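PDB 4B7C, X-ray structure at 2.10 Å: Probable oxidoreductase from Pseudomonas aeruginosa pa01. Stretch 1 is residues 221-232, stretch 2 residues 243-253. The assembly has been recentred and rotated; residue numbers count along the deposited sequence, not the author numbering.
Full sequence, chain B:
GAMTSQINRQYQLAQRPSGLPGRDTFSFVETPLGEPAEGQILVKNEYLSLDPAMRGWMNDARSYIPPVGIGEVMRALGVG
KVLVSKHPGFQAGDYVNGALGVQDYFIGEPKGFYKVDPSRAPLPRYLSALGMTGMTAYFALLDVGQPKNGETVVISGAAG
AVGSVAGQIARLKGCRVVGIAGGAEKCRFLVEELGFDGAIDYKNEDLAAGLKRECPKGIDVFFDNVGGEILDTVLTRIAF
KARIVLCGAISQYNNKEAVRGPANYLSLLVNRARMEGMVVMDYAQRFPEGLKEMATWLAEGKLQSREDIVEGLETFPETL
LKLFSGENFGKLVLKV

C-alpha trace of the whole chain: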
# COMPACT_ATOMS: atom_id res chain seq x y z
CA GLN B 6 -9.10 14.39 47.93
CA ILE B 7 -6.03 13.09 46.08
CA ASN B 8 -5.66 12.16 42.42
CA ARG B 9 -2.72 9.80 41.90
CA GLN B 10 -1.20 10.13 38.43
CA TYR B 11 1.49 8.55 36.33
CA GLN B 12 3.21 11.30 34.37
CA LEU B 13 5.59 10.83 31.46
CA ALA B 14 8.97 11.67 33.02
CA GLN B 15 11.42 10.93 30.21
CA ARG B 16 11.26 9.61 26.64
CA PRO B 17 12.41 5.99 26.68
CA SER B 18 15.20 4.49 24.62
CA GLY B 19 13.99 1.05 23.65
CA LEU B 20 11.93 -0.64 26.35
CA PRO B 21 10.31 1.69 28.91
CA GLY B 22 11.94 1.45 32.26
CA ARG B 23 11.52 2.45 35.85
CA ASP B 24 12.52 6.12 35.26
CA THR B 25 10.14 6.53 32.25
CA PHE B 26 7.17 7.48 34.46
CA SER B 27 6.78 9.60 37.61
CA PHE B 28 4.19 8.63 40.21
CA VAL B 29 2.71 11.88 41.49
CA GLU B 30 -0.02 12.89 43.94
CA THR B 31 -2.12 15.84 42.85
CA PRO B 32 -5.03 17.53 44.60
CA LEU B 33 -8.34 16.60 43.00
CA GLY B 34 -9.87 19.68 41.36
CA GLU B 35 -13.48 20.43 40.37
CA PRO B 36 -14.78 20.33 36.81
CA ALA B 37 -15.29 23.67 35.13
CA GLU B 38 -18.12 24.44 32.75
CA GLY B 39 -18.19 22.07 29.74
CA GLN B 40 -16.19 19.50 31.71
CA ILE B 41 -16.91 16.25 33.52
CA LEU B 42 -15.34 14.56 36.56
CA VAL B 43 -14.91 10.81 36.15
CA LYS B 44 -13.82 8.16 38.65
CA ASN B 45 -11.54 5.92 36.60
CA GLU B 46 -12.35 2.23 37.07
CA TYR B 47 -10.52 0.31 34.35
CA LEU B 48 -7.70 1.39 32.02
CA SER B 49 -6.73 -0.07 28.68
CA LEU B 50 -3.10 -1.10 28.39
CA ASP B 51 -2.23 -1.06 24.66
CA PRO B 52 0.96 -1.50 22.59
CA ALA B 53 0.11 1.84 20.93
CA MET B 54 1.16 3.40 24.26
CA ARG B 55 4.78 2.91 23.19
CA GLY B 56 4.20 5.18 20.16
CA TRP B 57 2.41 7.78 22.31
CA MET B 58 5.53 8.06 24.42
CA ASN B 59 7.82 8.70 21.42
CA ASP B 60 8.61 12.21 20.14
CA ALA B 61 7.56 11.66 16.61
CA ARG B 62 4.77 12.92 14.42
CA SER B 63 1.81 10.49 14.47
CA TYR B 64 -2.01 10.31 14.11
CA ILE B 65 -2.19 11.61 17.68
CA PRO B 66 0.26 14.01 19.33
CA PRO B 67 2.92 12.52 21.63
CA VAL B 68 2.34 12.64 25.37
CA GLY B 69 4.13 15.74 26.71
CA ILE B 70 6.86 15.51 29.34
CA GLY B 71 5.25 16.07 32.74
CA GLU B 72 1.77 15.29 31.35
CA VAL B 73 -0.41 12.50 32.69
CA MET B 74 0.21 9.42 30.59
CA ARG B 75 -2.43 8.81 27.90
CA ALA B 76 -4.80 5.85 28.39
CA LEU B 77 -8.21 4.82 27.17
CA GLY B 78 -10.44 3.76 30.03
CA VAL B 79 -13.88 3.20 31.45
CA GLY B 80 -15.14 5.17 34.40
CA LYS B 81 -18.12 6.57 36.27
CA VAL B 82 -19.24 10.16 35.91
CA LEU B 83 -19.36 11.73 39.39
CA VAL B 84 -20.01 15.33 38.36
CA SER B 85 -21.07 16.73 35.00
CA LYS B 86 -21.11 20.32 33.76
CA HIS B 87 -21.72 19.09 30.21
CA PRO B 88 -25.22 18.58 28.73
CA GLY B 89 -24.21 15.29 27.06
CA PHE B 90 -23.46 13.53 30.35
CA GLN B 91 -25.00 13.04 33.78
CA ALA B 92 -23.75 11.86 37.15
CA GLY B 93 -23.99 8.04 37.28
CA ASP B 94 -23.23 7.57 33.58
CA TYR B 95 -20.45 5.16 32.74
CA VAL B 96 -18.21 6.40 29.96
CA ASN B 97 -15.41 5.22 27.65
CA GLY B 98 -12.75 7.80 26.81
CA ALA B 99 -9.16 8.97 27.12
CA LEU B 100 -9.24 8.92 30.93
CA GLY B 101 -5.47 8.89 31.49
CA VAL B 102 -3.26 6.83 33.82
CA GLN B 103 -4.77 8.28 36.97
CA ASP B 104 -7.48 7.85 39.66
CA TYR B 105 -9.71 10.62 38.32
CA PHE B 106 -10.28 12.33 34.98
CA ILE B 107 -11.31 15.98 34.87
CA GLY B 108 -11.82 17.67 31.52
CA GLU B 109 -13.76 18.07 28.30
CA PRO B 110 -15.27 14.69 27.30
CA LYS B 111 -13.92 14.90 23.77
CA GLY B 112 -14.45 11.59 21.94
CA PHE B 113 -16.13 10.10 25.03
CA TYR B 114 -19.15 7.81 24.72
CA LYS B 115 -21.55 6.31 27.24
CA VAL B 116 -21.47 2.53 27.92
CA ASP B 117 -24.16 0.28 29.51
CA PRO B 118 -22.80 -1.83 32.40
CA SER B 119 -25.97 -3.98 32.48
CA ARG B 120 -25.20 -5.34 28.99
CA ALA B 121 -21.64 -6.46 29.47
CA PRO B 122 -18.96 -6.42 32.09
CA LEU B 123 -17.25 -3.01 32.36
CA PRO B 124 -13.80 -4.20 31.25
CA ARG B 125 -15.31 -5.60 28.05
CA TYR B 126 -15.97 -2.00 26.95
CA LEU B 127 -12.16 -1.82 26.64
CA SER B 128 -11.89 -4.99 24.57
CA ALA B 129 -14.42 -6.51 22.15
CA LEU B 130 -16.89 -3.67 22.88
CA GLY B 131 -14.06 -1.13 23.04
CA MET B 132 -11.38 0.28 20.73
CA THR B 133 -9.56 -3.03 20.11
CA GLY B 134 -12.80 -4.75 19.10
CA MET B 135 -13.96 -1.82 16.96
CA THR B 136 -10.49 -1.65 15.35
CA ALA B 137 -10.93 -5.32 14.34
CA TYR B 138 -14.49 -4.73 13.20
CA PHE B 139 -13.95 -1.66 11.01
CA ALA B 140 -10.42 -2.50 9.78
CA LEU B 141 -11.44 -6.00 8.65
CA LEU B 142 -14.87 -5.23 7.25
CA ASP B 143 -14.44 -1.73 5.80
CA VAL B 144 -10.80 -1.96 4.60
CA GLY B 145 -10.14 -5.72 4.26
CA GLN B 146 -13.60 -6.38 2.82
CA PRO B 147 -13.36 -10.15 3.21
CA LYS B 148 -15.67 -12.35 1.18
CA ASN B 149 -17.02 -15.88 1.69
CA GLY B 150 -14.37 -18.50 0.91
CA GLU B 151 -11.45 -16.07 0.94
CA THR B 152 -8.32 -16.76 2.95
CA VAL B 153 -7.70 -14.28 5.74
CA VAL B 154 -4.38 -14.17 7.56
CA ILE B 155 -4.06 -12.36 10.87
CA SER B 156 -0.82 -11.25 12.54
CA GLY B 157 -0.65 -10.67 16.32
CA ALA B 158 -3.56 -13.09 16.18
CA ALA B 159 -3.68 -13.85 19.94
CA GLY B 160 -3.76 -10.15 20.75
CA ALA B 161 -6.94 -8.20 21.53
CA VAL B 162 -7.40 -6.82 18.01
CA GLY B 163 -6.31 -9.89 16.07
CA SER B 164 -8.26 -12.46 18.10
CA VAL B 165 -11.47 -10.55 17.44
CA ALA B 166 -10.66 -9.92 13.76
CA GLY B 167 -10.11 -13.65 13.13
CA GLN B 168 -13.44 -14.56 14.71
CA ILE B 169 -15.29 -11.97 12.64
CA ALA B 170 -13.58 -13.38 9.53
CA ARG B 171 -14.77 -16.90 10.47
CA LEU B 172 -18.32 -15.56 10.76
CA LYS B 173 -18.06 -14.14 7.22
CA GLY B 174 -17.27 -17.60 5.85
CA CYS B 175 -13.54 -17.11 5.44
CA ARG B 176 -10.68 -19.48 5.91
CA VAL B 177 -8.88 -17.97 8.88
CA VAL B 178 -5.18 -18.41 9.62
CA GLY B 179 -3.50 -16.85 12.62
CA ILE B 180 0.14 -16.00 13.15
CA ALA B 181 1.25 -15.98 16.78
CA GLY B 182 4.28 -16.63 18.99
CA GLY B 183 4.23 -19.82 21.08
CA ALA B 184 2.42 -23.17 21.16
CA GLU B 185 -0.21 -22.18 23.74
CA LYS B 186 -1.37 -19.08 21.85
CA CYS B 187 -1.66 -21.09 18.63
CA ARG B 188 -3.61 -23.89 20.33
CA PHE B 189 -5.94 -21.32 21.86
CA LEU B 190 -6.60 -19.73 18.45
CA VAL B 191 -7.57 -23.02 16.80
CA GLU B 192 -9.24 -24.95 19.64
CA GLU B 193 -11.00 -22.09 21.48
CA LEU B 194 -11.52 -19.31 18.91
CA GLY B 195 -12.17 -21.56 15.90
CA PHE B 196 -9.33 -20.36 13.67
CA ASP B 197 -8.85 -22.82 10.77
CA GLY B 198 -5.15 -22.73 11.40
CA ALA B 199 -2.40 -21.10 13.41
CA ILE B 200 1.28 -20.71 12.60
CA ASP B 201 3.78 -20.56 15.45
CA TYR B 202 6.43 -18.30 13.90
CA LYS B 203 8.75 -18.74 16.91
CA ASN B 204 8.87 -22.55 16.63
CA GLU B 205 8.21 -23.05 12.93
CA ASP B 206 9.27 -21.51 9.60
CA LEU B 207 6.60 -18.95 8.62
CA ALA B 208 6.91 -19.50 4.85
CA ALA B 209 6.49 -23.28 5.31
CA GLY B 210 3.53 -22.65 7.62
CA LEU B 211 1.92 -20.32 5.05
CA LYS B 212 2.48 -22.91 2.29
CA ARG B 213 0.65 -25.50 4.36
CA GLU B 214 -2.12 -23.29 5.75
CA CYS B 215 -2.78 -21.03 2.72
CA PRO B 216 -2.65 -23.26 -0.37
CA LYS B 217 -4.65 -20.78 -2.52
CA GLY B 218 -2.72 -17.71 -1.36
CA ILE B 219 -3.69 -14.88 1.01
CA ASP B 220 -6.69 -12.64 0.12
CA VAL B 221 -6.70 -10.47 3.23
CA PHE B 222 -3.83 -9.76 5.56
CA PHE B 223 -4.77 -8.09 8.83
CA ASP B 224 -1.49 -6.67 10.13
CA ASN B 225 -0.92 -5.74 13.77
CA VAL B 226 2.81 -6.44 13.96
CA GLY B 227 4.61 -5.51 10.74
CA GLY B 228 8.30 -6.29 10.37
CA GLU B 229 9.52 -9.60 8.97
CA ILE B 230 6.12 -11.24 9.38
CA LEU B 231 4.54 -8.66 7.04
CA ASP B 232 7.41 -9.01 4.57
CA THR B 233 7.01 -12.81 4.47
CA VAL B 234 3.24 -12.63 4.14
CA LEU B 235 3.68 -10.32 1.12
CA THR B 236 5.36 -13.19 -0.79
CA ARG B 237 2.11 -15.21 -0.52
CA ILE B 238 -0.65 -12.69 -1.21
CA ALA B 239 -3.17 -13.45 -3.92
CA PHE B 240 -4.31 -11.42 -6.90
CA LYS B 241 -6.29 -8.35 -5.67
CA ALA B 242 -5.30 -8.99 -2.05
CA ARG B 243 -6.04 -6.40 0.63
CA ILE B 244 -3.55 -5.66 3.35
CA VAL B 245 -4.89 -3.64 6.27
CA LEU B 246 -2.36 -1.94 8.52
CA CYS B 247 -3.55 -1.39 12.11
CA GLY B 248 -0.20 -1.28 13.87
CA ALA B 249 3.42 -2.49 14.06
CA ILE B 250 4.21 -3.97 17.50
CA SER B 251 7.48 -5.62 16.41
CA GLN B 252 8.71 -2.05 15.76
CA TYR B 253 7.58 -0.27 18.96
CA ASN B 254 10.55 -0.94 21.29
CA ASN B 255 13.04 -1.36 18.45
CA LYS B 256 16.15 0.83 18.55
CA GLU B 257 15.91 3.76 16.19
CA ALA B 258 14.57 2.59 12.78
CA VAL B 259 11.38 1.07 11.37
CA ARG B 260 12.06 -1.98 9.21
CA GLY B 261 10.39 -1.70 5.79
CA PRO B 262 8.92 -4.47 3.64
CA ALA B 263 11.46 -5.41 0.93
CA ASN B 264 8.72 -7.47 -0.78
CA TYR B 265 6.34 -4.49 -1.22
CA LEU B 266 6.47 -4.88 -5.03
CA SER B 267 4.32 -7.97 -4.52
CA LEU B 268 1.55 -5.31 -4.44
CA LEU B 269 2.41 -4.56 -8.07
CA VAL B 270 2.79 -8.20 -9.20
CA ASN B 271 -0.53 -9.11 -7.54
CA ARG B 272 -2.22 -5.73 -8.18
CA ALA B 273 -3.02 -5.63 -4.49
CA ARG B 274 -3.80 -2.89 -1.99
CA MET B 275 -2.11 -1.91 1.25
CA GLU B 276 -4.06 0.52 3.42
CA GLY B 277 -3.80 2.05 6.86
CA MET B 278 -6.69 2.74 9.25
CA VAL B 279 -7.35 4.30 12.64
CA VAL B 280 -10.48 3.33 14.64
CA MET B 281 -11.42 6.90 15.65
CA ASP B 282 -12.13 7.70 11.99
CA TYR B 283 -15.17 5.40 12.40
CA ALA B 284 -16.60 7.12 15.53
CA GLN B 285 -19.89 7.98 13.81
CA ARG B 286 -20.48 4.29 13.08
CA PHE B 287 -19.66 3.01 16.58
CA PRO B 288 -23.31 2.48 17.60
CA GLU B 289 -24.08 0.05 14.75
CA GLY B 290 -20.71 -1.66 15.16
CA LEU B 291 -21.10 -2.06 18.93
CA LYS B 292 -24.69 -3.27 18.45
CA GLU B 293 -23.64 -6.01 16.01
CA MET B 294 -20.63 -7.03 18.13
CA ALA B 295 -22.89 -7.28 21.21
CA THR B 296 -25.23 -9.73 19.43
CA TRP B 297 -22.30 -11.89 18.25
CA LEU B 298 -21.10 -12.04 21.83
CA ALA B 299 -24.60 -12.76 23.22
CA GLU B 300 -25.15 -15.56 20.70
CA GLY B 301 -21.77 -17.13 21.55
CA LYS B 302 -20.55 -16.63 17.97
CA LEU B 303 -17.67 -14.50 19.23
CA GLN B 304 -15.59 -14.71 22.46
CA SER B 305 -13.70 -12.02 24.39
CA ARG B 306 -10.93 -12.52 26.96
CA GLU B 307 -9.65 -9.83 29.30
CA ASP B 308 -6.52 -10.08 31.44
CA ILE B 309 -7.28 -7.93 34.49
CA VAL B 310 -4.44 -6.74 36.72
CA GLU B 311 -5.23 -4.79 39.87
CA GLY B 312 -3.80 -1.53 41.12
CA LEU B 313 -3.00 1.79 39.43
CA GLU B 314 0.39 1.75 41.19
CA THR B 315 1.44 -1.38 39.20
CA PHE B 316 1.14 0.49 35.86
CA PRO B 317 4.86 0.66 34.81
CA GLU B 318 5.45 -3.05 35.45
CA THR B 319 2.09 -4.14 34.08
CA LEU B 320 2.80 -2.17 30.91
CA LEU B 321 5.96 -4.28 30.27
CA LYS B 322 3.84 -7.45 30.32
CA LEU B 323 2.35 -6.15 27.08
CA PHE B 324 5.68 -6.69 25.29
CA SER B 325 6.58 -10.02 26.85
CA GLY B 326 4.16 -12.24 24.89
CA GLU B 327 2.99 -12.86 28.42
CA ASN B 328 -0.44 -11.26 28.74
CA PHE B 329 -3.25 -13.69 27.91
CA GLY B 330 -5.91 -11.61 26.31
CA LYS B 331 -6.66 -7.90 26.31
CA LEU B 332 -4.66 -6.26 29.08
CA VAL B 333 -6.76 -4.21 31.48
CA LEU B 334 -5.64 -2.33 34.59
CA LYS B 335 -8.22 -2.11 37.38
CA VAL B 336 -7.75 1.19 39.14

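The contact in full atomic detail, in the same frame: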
# COMPACT_ATOMS: atom_id res chain seq x y z
N VAL B 221 -6.72 -11.58 2.29
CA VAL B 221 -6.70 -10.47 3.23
C VAL B 221 -5.65 -10.72 4.28
O VAL B 221 -5.62 -11.79 4.89
CB VAL B 221 -8.05 -10.25 3.94
CG1 VAL B 221 -7.92 -9.12 4.97
CG2 VAL B 221 -9.14 -9.95 2.94
N PHE B 222 -4.77 -9.75 4.45
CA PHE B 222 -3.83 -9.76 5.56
C PHE B 222 -4.15 -8.63 6.52
O PHE B 222 -4.07 -7.44 6.17
CB PHE B 222 -2.37 -9.69 5.08
CG PHE B 222 -1.36 -9.69 6.19
CD1 PHE B 222 -1.48 -10.58 7.26
CD2 PHE B 222 -0.29 -8.82 6.19
CE1 PHE B 222 -0.55 -10.59 8.28
CE2 PHE B 222 0.64 -8.82 7.20
CZ PHE B 222 0.51 -9.70 8.26
N PHE B 223 -4.50 -9.02 7.73
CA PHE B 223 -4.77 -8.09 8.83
C PHE B 223 -3.49 -7.99 9.63
O PHE B 223 -3.13 -8.92 10.37
CB PHE B 223 -5.93 -8.62 9.70
CG PHE B 223 -6.53 -7.60 10.64
CD1 PHE B 223 -5.80 -7.08 11.69
CD2 PHE B 223 -7.84 -7.19 10.50
CE1 PHE B 223 -6.35 -6.14 12.55
CE2 PHE B 223 -8.40 -6.26 11.36
CZ PHE B 223 -7.66 -5.73 12.37
N ASP B 224 -2.82 -6.85 9.53
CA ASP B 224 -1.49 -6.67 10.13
C ASP B 224 -1.48 -5.80 11.38
O ASP B 224 -1.80 -4.61 11.34
CB ASP B 224 -0.49 -6.11 9.11
CG ASP B 224 0.96 -6.21 9.60
OD1 ASP B 224 1.25 -7.00 10.53
OD2 ASP B 224 1.83 -5.51 9.04
N ASN B 225 -1.09 -6.43 12.49
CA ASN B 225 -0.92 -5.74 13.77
C ASN B 225 0.53 -5.61 14.19
O ASN B 225 0.83 -4.95 15.17
CB ASN B 225 -1.67 -6.49 14.88
CG ASN B 225 -3.17 -6.49 14.66
OD1 ASN B 225 -3.79 -5.43 14.64
ND2 ASN B 225 -3.75 -7.67 14.46
N VAL B 226 1.43 -6.28 13.47
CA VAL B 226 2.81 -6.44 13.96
C VAL B 226 3.88 -5.89 13.02
O VAL B 226 4.89 -5.35 13.47
CB VAL B 226 3.12 -7.93 14.29
CG1 VAL B 226 2.04 -8.49 15.22
CG2 VAL B 226 3.21 -8.77 13.04
N GLY B 227 3.67 -6.03 11.72
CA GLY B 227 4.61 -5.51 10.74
C GLY B 227 5.88 -6.34 10.67
O GLY B 227 5.86 -7.56 10.83
N GLY B 228 6.99 -5.66 10.39
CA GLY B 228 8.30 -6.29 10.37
C GLY B 228 8.42 -7.45 9.41
O GLY B 228 7.83 -7.45 8.32
N GLU B 229 9.19 -8.46 9.83
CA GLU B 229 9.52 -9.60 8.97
C GLU B 229 8.29 -10.45 8.66
O GLU B 229 8.18 -11.04 7.58
CB GLU B 229 10.60 -10.45 9.64
CG GLU B 229 11.19 -11.54 8.76
CD GLU B 229 12.21 -12.40 9.49
OE1 GLU B 229 12.69 -12.00 10.58
OE2 GLU B 229 12.53 -13.50 8.97
N ILE B 230 7.36 -10.51 9.61
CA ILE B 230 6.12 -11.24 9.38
C ILE B 230 5.35 -10.66 8.19
O ILE B 230 4.89 -11.40 7.31
CB ILE B 230 5.23 -11.25 10.65
CG1 ILE B 230 5.84 -12.18 11.70
CG2 ILE B 230 3.84 -11.74 10.29
CD1 ILE B 230 5.16 -12.12 13.06
N LEU B 231 5.21 -9.35 8.16
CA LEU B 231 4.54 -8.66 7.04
C LEU B 231 5.27 -8.95 5.73
O LEU B 231 4.65 -9.29 4.72
CB LEU B 231 4.51 -7.14 7.29
CG LEU B 231 4.17 -6.24 6.09
CD1 LEU B 231 2.81 -6.56 5.53
CD2 LEU B 231 4.29 -4.79 6.52
N ASP B 232 6.59 -8.83 5.77
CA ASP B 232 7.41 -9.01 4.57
C ASP B 232 7.27 -10.42 4.00
O ASP B 232 7.20 -10.60 2.79
CB ASP B 232 8.88 -8.71 4.87
CG ASP B 232 9.58 -8.01 3.71
OD1 ASP B 232 8.93 -7.72 2.68
OD2 ASP B 232 10.80 -7.74 3.84
N ARG B 243 -5.97 -7.61 -0.19
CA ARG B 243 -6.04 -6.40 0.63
C ARG B 243 -5.25 -6.61 1.89
O ARG B 243 -5.46 -7.58 2.62
CB ARG B 243 -7.48 -6.05 0.98
CG ARG B 243 -8.28 -5.51 -0.19
CD ARG B 243 -8.83 -6.63 -1.07
NE ARG B 243 -9.87 -7.40 -0.46
CZ ARG B 243 -10.12 -8.69 -0.69
NH1 ARG B 243 -9.38 -9.47 -1.50
NH2 ARG B 243 -11.14 -9.19 -0.06
N ILE B 244 -4.32 -5.69 2.13
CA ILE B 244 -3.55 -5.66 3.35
C ILE B 244 -4.00 -4.46 4.17
O ILE B 244 -3.92 -3.31 3.71
CB ILE B 244 -2.05 -5.53 3.09
CG1 ILE B 244 -1.56 -6.75 2.30
CG2 ILE B 244 -1.28 -5.40 4.40
CD1 ILE B 244 -0.06 -6.78 2.10
N VAL B 245 -4.50 -4.72 5.38
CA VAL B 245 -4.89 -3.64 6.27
C VAL B 245 -3.88 -3.48 7.38
O VAL B 245 -3.56 -4.44 8.10
CB VAL B 245 -6.33 -3.81 6.82
CG1 VAL B 245 -6.51 -5.16 7.48
CG2 VAL B 245 -6.66 -2.69 7.78
N LEU B 246 -3.35 -2.27 7.50
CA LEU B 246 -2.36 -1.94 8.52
C LEU B 246 -3.05 -1.26 9.71
O LEU B 246 -3.62 -0.16 9.57
CB LEU B 246 -1.29 -1.00 7.97
CG LEU B 246 -0.55 -1.45 6.72
CD1 LEU B 246 0.46 -0.36 6.34
CD2 LEU B 246 0.13 -2.80 6.93
N CYS B 247 -2.98 -1.91 10.86
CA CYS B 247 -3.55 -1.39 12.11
C CYS B 247 -2.51 -1.03 13.14
O CYS B 247 -2.77 -0.26 14.06
CB CYS B 247 -4.48 -2.41 12.73
SG CYS B 247 -5.98 -2.62 11.78
N GLY B 248 -1.31 -1.59 12.99
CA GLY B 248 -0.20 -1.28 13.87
C GLY B 248 1.07 -2.02 13.47
O GLY B 248 1.06 -2.77 12.50
N ALA B 249 2.13 -1.80 14.24
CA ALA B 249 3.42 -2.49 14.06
C ALA B 249 4.17 -2.72 15.39
O ALA B 249 5.17 -2.05 15.72
CB ALA B 249 4.30 -1.71 13.08
N ILE B 250 3.72 -3.73 16.13
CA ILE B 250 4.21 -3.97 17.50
C ILE B 250 5.68 -4.37 17.53
O ILE B 250 6.42 -4.00 18.45
CB ILE B 250 3.42 -5.12 18.18
CG1 ILE B 250 1.96 -4.74 18.45
CG2 ILE B 250 4.05 -5.50 19.52
CD1 ILE B 250 1.02 -5.91 18.65
N SER B 251 6.10 -5.12 16.52
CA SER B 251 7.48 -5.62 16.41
C SER B 251 8.49 -4.49 16.20
O SER B 251 9.69 -4.72 16.25
CB SER B 251 7.57 -6.65 15.29
OG SER B 251 7.38 -6.04 14.03
N GLN B 252 7.97 -3.29 15.94
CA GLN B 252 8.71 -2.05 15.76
C GLN B 252 8.70 -1.11 16.96
O GLN B 252 9.49 -0.18 17.00
CB GLN B 252 8.13 -1.32 14.53
CG GLN B 252 8.10 -2.22 13.31
CD GLN B 252 9.47 -2.75 12.92
OE1 GLN B 252 10.46 -2.02 12.95
NE2 GLN B 252 9.53 -4.04 12.60
N TYR B 253 7.83 -1.34 17.96
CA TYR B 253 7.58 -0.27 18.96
C TYR B 253 8.81 0.01 19.85
O TYR B 253 9.23 1.17 20.03
CB TYR B 253 6.32 -0.51 19.84
CG TYR B 253 4.98 -0.05 19.25
CD1 TYR B 253 4.79 1.28 18.88
CD2 TYR B 253 3.92 -0.93 19.07
CE1 TYR B 253 3.58 1.71 18.33
CE2 TYR B 253 2.71 -0.52 18.52
CZ TYR B 253 2.55 0.80 18.15
OH TYR B 253 1.36 1.21 17.59
O HOH W 1 2.66 -3.02 9.95

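At and beyond the ends of two parallel strands the pairing continues into loops, and two carbonyls take two donors each: Asp224 O, at the end of its strand, accepts Cys247 N (3.0 Å) and, weakly, Gly248 N (3.5 Å), while Val226 O accepts Ser251 OG (2.6 Å) and Ser251 N (3.3 Å). Between them, Ile250 N donates to Asn225 O (3.3 Å). The strands, 221-224 and 243-246, run 10° from parallel and are joined by Phe222 N to Arg243 O, Val245 N to Phe222 O and Asp224 N to Val245 O, each 2.9 Å. One sheet face carries Val221, Phe223, Arg243 and Val245. There Val221 CG2 lies over the Arg243 guanidinium, 3.7 Å from NH2, and the Phe223 ring meets Val245 CG1 (3.9 Å from CD2) and Cys247 SG (3.6 Å from CZ), both obliquely. On the other face Ile244 CG2 packs against Phe222 CD2 (4.0 Å) and Leu231 CD1 (4.4 Å), apolar groups suited to this buried site. Asp224, also buried, is well satisfied: OD1 accepts Val226 N (3.0 Å) and Gly227 N (2.9 Å), fixing the turn, and a water donates to OD2 (2.8 Å) and to Gly248 O (3.0 Å). Gly227 and Gly228 have positive phi, which favours glycine; a CB on Gly228 would also clash with Ser251 OG and Gln252 NE2. The contact buries 781 Å².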